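Local coordinates for replication protein B (Plasmid RSF1010, PDB 3H20) that acts as a primase in replication of the plasmid, synthesising short primers on single-stranded DNA for leading-strand synthesis, at residues Asp237-Cys242 / Ala267-Ala272. Numbering follows the deposited sequence.
Sequences DDLSKC and ASPALA
Leu239 and Ala270 bring the two backbones together, their CA atoms 5.4 Å apart, where the first turn of helix 239-252 meets the short, weakly bonded helical turn 269-272. No direct hydrogen bond joins the segments. Instead a water bridges them, donating to Leu239 O at 2.7 Å and accepting from Ala270 N at 3.2 Å, so it links a carbonyl of one helical start to an amide of the other. Each start has its own N-cap. Asp238 OD1 takes Lys241 N from well above the carboxylate plane and also the hydroxyl of Ser240, which comes in nearly along the C-O axis at 3.0 Å from OG to OD1; two donors thus grip one oxygen. Ser268 OG accepts from Leu271 N at 3.0 Å.

The apolar contact is small. The methyl of Ala270 sits against the backbone where Leu239 passes into Ser240, with CB 3.8 Å from Ser240 N, and also meets Leu239 CB. With CG anti to the carbonyl carbon (chi1 -67°), the Leu239 side chain, crossing that of Pro269 at about a right angle, sets its two methyls against the CB-CG side of the ring: CD1 lies 4.1 Å from Pro269 CB, and CD2 approaches Pro269 CG.

Within the C-terminal helical domain, this surface contact closes the helical excursion through 257-267 back onto the beginning of helix 239-252. Ser268 OG also hydrogen-bonds Asp243, a second tie between the two. Helix 220-234 meets Leu239 through Val232 and Ser268 through Tyr224, while Tyr282 of helix 279-291 touches both Ser240 and Ala270.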
ATOM      1  N   ASP A 237      12.838  46.068   7.355  1.00 35.98           N
ATOM      2  CA  ASP A 237      12.972  47.504   7.104  1.00 35.77           C
ATOM      3  C   ASP A 237      12.416  47.940   5.742  1.00 35.52           C
ATOM      4  O   ASP A 237      12.466  49.125   5.393  1.00 35.58           O
ATOM      5  CB  ASP A 237      14.442  47.934   7.242  1.00 35.91           C
ATOM      6  CG  ASP A 237      15.389  47.152   6.322  1.00 36.37           C
ATOM      7  OD1 ASP A 237      14.944  46.230   5.598  1.00 36.16           O
ATOM      8  OD2 ASP A 237      16.597  47.466   6.334  1.00 37.04           O
ATOM      9  N   ASP A 238      11.890  46.984   4.979  1.00 35.01           N
ATOM     10  CA  ASP A 238      11.381  47.256   3.639  1.00 34.69           C
ATOM     11  C   ASP A 238      10.181  46.354   3.354  1.00 34.42           C
ATOM     12  O   ASP A 238      10.279  45.390   2.585  1.00 34.10           O
ATOM     13  CB  ASP A 238      12.491  47.034   2.601  1.00 34.67           C
ATOM     14  CG  ASP A 238      12.214  47.727   1.273  1.00 34.87           C
ATOM     15  OD1 ASP A 238      11.035  48.011   0.963  1.00 34.28           O
ATOM     16  OD2 ASP A 238      13.190  47.971   0.524  1.00 35.03           O
ATOM     17  N   LEU A 239       9.049  46.678   3.980  1.00 33.82           N
ATOM     18  CA  LEU A 239       7.837  45.856   3.875  1.00 33.59           C
ATOM     19  C   LEU A 239       7.228  45.809   2.466  1.00 33.69           C
ATOM     20  O   LEU A 239       6.579  44.826   2.105  1.00 33.43           O
ATOM     21  CB  LEU A 239       6.795  46.273   4.923  1.00 33.48           C
ATOM     22  CG  LEU A 239       7.172  45.993   6.390  1.00 33.16           C
ATOM     23  CD1 LEU A 239       6.235  46.714   7.356  1.00 32.84           C
ATOM     24  CD2 LEU A 239       7.214  44.503   6.713  1.00 33.13           C
ATOM     25  N   SER A 240       7.446  46.861   1.677  1.00 33.68           N
ATOM     26  CA  SER A 240       7.032  46.866   0.270  1.00 34.00           C
ATOM     27  C   SER A 240       7.835  45.859  -0.566  1.00 33.93           C
ATOM     28  O   SER A 240       7.282  45.191  -1.446  1.00 33.86           O
ATOM     29  CB  SER A 240       7.117  48.270  -0.326  1.00 34.16           C
ATOM     30  OG  SER A 240       8.444  48.760  -0.300  1.00 35.85           O
ATOM     31  N   LYS A 241       9.131  45.755  -0.278  1.00 33.76           N
ATOM     32  CA  LYS A 241       9.990  44.743  -0.892  1.00 33.71           C
ATOM     33  C   LYS A 241       9.493  43.340  -0.541  1.00 33.38           C
ATOM     34  O   LYS A 241       9.461  42.463  -1.402  1.00 33.49           O
ATOM     35  CB  LYS A 241      11.445  44.932  -0.455  1.00 33.61           C
ATOM     36  CG  LYS A 241      12.421  43.898  -1.014  1.00 34.35           C
ATOM     37  CD  LYS A 241      13.815  44.083  -0.423  1.00 33.98           C
ATOM     38  CE  LYS A 241      14.783  43.027  -0.939  1.00 34.14           C
ATOM     39  NZ  LYS A 241      15.149  43.210  -2.378  1.00 34.11           N
ATOM     40  N   CYS A 242       9.106  43.141   0.721  1.00 33.19           N
ATOM     41  CA  CYS A 242       8.479  41.894   1.160  1.00 32.86           C
ATOM     42  C   CYS A 242       7.273  41.565   0.281  1.00 32.93           C
ATOM     43  O   CYS A 242       7.155  40.438  -0.217  1.00 32.69           O
ATOM     44  CB  CYS A 242       8.042  41.975   2.629  1.00 32.76           C
ATOM     45  SG  CYS A 242       9.377  41.994   3.844  1.00 31.79           S
ATOM     46  N   ALA A 267      -4.077  41.624   3.862  1.00 32.65           N
ATOM     47  CA  ALA A 267      -3.026  41.223   4.805  1.00 32.15           C
ATOM     48  C   ALA A 267      -1.702  42.004   4.776  1.00 31.82           C
ATOM     49  O   ALA A 267      -0.866  41.811   5.656  1.00 31.11           O
ATOM     50  CB  ALA A 267      -2.752  39.712   4.670  1.00 32.40           C
ATOM     51  N   SER A 268      -1.506  42.873   3.782  1.00 31.89           N
ATOM     52  CA  SER A 268      -0.237  43.607   3.645  1.00 32.07           C
ATOM     53  C   SER A 268      -0.057  44.722   4.670  1.00 32.65           C
ATOM     54  O   SER A 268      -0.852  45.661   4.704  1.00 32.61           O
ATOM     55  CB  SER A 268      -0.074  44.189   2.235  1.00 31.99           C
ATOM     56  OG  SER A 268       1.045  45.063   2.180  1.00 31.26           O
ATOM     57  N   PRO A 269       0.994  44.626   5.505  1.00 33.38           N
ATOM     58  CA  PRO A 269       1.309  45.738   6.403  1.00 33.74           C
ATOM     59  C   PRO A 269       1.725  46.995   5.636  1.00 33.97           C
ATOM     60  O   PRO A 269       1.348  48.093   6.038  1.00 34.17           O
ATOM     61  CB  PRO A 269       2.471  45.206   7.251  1.00 33.49           C
ATOM     62  CG  PRO A 269       3.053  44.090   6.460  1.00 34.41           C
ATOM     63  CD  PRO A 269       1.918  43.487   5.684  1.00 33.82           C
ATOM     64  N   ALA A 270       2.473  46.837   4.540  1.00 34.48           N
ATOM     65  CA  ALA A 270       2.883  47.985   3.718  1.00 35.43           C
ATOM     66  C   ALA A 270       1.678  48.736   3.136  1.00 36.00           C
ATOM     67  O   ALA A 270       1.693  49.968   3.038  1.00 36.15           O
ATOM     68  CB  ALA A 270       3.836  47.552   2.602  1.00 35.20           C
ATOM     69  N   LEU A 271       0.642  47.987   2.759  1.00 36.84           N
ATOM     70  CA  LEU A 271      -0.586  48.563   2.211  1.00 37.94           C
ATOM     71  C   LEU A 271      -1.366  49.362   3.249  1.00 38.53           C
ATOM     72  O   LEU A 271      -1.894  50.429   2.937  1.00 38.78           O
ATOM     73  CB  LEU A 271      -1.487  47.476   1.619  1.00 37.97           C
ATOM     74  CG  LEU A 271      -2.842  47.983   1.113  1.00 38.65           C
ATOM     75  CD1 LEU A 271      -2.786  48.248  -0.376  1.00 38.98           C
ATOM     76  CD2 LEU A 271      -3.958  47.018   1.455  1.00 38.71           C
ATOM     77  N   ALA A 272      -1.450  48.841   4.473  1.00 39.40           N
ATOM     78  CA  ALA A 272      -2.179  49.512   5.564  1.00 40.16           C
ATOM     79  C   ALA A 272      -1.693  50.944   5.795  1.00 40.71           C
ATOM     80  O   ALA A 272      -2.432  51.786   6.316  1.00 40.61           O
ATOM     81  CB  ALA A 272      -2.081  48.704   6.846  1.00 40.22           C
TER
HETATM   82  O   HOH W   1       4.170  44.409   3.338  1.00 42.36           O